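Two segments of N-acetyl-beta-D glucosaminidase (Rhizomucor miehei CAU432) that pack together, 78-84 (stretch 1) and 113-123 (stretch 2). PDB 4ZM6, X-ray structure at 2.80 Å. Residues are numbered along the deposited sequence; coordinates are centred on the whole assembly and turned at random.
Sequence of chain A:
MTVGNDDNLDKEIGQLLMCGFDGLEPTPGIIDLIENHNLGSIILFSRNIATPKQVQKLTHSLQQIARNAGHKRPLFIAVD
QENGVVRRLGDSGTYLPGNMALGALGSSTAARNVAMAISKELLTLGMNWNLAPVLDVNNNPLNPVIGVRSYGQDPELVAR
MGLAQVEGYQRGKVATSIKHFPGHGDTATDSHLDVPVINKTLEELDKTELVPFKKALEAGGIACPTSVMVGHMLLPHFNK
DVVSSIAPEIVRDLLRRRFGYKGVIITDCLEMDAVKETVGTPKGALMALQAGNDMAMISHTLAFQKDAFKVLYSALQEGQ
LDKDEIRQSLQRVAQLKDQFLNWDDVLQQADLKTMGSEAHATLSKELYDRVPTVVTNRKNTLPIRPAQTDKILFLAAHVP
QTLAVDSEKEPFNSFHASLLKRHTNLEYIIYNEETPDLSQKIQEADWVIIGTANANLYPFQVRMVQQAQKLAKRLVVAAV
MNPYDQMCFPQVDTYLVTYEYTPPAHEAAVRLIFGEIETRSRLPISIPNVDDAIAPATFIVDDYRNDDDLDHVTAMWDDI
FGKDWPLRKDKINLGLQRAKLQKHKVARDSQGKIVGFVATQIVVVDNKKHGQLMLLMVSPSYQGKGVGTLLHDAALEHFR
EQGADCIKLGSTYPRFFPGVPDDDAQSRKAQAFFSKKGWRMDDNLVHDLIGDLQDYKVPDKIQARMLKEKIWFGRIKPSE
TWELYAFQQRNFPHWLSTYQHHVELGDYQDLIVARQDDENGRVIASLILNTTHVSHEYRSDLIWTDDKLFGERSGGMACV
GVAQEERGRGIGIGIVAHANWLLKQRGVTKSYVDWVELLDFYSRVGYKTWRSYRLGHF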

# COMPACT_ATOMS: atom_id res chain seq x y z
N ALA A 78 10.89 -23.59 24.59
CA ALA A 78 10.99 -22.23 24.07
C ALA A 78 12.12 -21.44 24.72
O ALA A 78 12.71 -21.88 25.70
CB ALA A 78 9.66 -21.51 24.26
N VAL A 79 12.40 -20.26 24.15
CA VAL A 79 13.45 -19.38 24.65
C VAL A 79 13.32 -17.97 24.04
O VAL A 79 12.86 -17.82 22.91
CB VAL A 79 14.85 -19.96 24.33
CG1 VAL A 79 15.16 -19.87 22.84
CG2 VAL A 79 15.92 -19.26 25.14
N ASP A 80 13.71 -16.96 24.81
CA ASP A 80 13.76 -15.58 24.31
C ASP A 80 15.10 -15.29 23.66
O ASP A 80 15.98 -14.70 24.28
CB ASP A 80 13.58 -14.58 25.47
CG ASP A 80 12.15 -14.36 25.84
OD1 ASP A 80 11.37 -13.93 24.98
OD2 ASP A 80 11.82 -14.59 27.02
N GLN A 81 15.27 -15.69 22.40
CA GLN A 81 16.53 -15.40 21.70
C GLN A 81 16.35 -14.29 20.66
O GLN A 81 16.13 -14.56 19.48
CB GLN A 81 17.08 -16.68 21.06
CG GLN A 81 18.46 -16.52 20.41
CD GLN A 81 19.52 -16.01 21.37
OE1 GLN A 81 19.42 -16.19 22.58
NE2 GLN A 81 20.55 -15.38 20.82
N GLU A 82 16.46 -13.05 21.12
CA GLU A 82 16.28 -11.88 20.26
C GLU A 82 17.59 -11.40 19.64
O GLU A 82 17.57 -10.63 18.67
CB GLU A 82 15.61 -10.75 21.04
CG GLU A 82 14.20 -11.09 21.48
CD GLU A 82 13.54 -9.99 22.28
OE1 GLU A 82 12.65 -10.30 23.09
OE2 GLU A 82 13.90 -8.80 22.11
N ASN A 83 18.72 -11.81 20.22
CA ASN A 83 20.07 -11.73 19.62
C ASN A 83 20.95 -10.55 20.05
O ASN A 83 22.13 -10.75 20.37
CB ASN A 83 20.04 -11.83 18.09
CG ASN A 83 19.56 -13.19 17.61
OD1 ASN A 83 18.67 -13.28 16.76
ND2 ASN A 83 20.15 -14.25 18.14
N GLY A 84 20.42 -9.34 20.06
CA GLY A 84 21.23 -8.16 20.38
C GLY A 84 21.57 -8.08 21.86
O GLY A 84 22.42 -8.82 22.36
N ASN A 113 18.82 -14.31 7.14
CA ASN A 113 19.96 -15.18 7.36
C ASN A 113 20.33 -15.32 8.83
O ASN A 113 20.65 -16.41 9.29
CB ASN A 113 21.17 -14.69 6.56
CG ASN A 113 20.98 -14.90 5.07
OD1 ASN A 113 20.26 -15.81 4.64
ND2 ASN A 113 21.61 -14.06 4.27
N VAL A 114 20.27 -14.22 9.57
CA VAL A 114 20.54 -14.27 11.01
C VAL A 114 19.58 -15.24 11.69
O VAL A 114 20.00 -16.08 12.47
CB VAL A 114 20.45 -12.87 11.65
CG1 VAL A 114 20.35 -12.97 13.17
CG2 VAL A 114 21.66 -12.05 11.26
N ALA A 115 18.29 -15.14 11.36
CA ALA A 115 17.29 -16.00 11.96
C ALA A 115 17.50 -17.47 11.58
O ALA A 115 17.33 -18.37 12.42
CB ALA A 115 15.89 -15.54 11.56
N MET A 116 17.89 -17.72 10.34
CA MET A 116 18.17 -19.07 9.87
C MET A 116 19.33 -19.66 10.65
O MET A 116 19.24 -20.78 11.16
CB MET A 116 18.51 -19.08 8.38
CG MET A 116 17.35 -18.71 7.47
SD MET A 116 17.87 -18.59 5.74
CE MET A 116 17.80 -20.32 5.29
N ALA A 117 20.42 -18.90 10.73
CA ALA A 117 21.62 -19.29 11.48
C ALA A 117 21.32 -19.60 12.95
O ALA A 117 21.86 -20.55 13.51
CB ALA A 117 22.67 -18.20 11.38
N ILE A 118 20.45 -18.79 13.56
CA ILE A 118 20.09 -18.97 14.96
C ILE A 118 19.21 -20.19 15.14
O ILE A 118 19.41 -20.96 16.08
CB ILE A 118 19.39 -17.70 15.52
CG1 ILE A 118 20.43 -16.61 15.78
CG2 ILE A 118 18.61 -18.00 16.80
CD1 ILE A 118 21.48 -16.95 16.82
N SER A 119 18.23 -20.38 14.26
CA SER A 119 17.32 -21.51 14.38
C SER A 119 18.07 -22.84 14.26
O SER A 119 17.76 -23.80 14.97
CB SER A 119 16.18 -21.42 13.35
OG SER A 119 16.64 -20.94 12.11
N LYS A 120 19.06 -22.88 13.38
CA LYS A 120 19.93 -24.04 13.23
C LYS A 120 20.59 -24.38 14.56
O LYS A 120 20.52 -25.51 15.03
CB LYS A 120 21.01 -23.76 12.16
CG LYS A 120 21.71 -24.98 11.59
CD LYS A 120 22.81 -24.55 10.63
CE LYS A 120 23.09 -25.57 9.53
NZ LYS A 120 23.88 -26.74 10.01
N GLU A 121 21.22 -23.37 15.18
CA GLU A 121 21.87 -23.54 16.48
C GLU A 121 20.87 -23.99 17.55
O GLU A 121 21.12 -24.96 18.26
CB GLU A 121 22.57 -22.25 16.91
CG GLU A 121 23.83 -21.94 16.11
CD GLU A 121 24.68 -20.82 16.70
OE1 GLU A 121 24.36 -20.33 17.81
OE2 GLU A 121 25.67 -20.42 16.04
N LEU A 122 19.75 -23.29 17.66
CA LEU A 122 18.73 -23.64 18.65
C LEU A 122 18.18 -25.05 18.46
O LEU A 122 17.95 -25.76 19.44
CB LEU A 122 17.57 -22.63 18.61
CG LEU A 122 17.85 -21.23 19.16
CD1 LEU A 122 16.71 -20.29 18.81
CD2 LEU A 122 18.05 -21.26 20.67
N LEU A 123 17.98 -25.47 17.21
CA LEU A 123 17.38 -26.77 16.93
C LEU A 123 18.30 -27.94 17.29
O LEU A 123 17.82 -28.97 17.77
CB LEU A 123 16.96 -26.88 15.46
CG LEU A 123 16.13 -28.11 15.06
CD1 LEU A 123 14.91 -28.29 15.95
CD2 LEU A 123 15.70 -28.02 13.60

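Stretch 2 is helical throughout, and the helix runs on beyond both of its ends. Its backbone is held by regular i to i+4 hydrogen bonds, such as Ile 118 N to Val 114 O at 3.0 Å and Leu 122 N to Ile 118 O at 2.8 Å. Stretch 1 enters as a strand at Ala 78 and gives way to a loop. Two weak backbone hydrogen bonds lie within it, Gln 81 N to Val 79 O at 3.3 Å and Gly 84 N to Glu 82 O at 3.4 Å. The backbones stay well apart: CA of Val 79 is 9.1 Å from CA of Leu 122, and CA of Gln 81 is 8.4 Å from CA of Ile 118. Side chains fill the gap.

Val 79, Gln 81 and Asn 83 point toward the helix. Glu 82, between the last two, points away; the chain is not extended at Glu 82 and Asn 83, where phi/psi are -91/-18 and 98/-47. On the helix, Val 114, Ile 118 and Leu 122 answer them. Their spacing of four residues places them along one face.

Val 79 CG1 meets Leu 122 CD2 at 3.9 Å, an apolar contact between branched side chains. Gln 81 contributes its aliphatic part: CG lies 3.9 Å from Ile 118 CG2, and CB lies 4.3 Å from Leu 122 CD1. Its chi1 is t and its chi2 is p. The polar end is not wasted, since OE1 is hydrogen-bonded elsewhere in the structure. Asn 83 packs beside Val 114 and Ile 118; the orientation of its amide is uncertain. Ile 118, with both chi angles m, reaches both Gln 81 and Asn 83.

No hydrogen bond joins the stretches. The contact is modest, burying 220 Å² in total, and rests on side-chain packing. All six contacting residues are buried in the assembly, where the aliphatic side chains of the helix suit the surroundings.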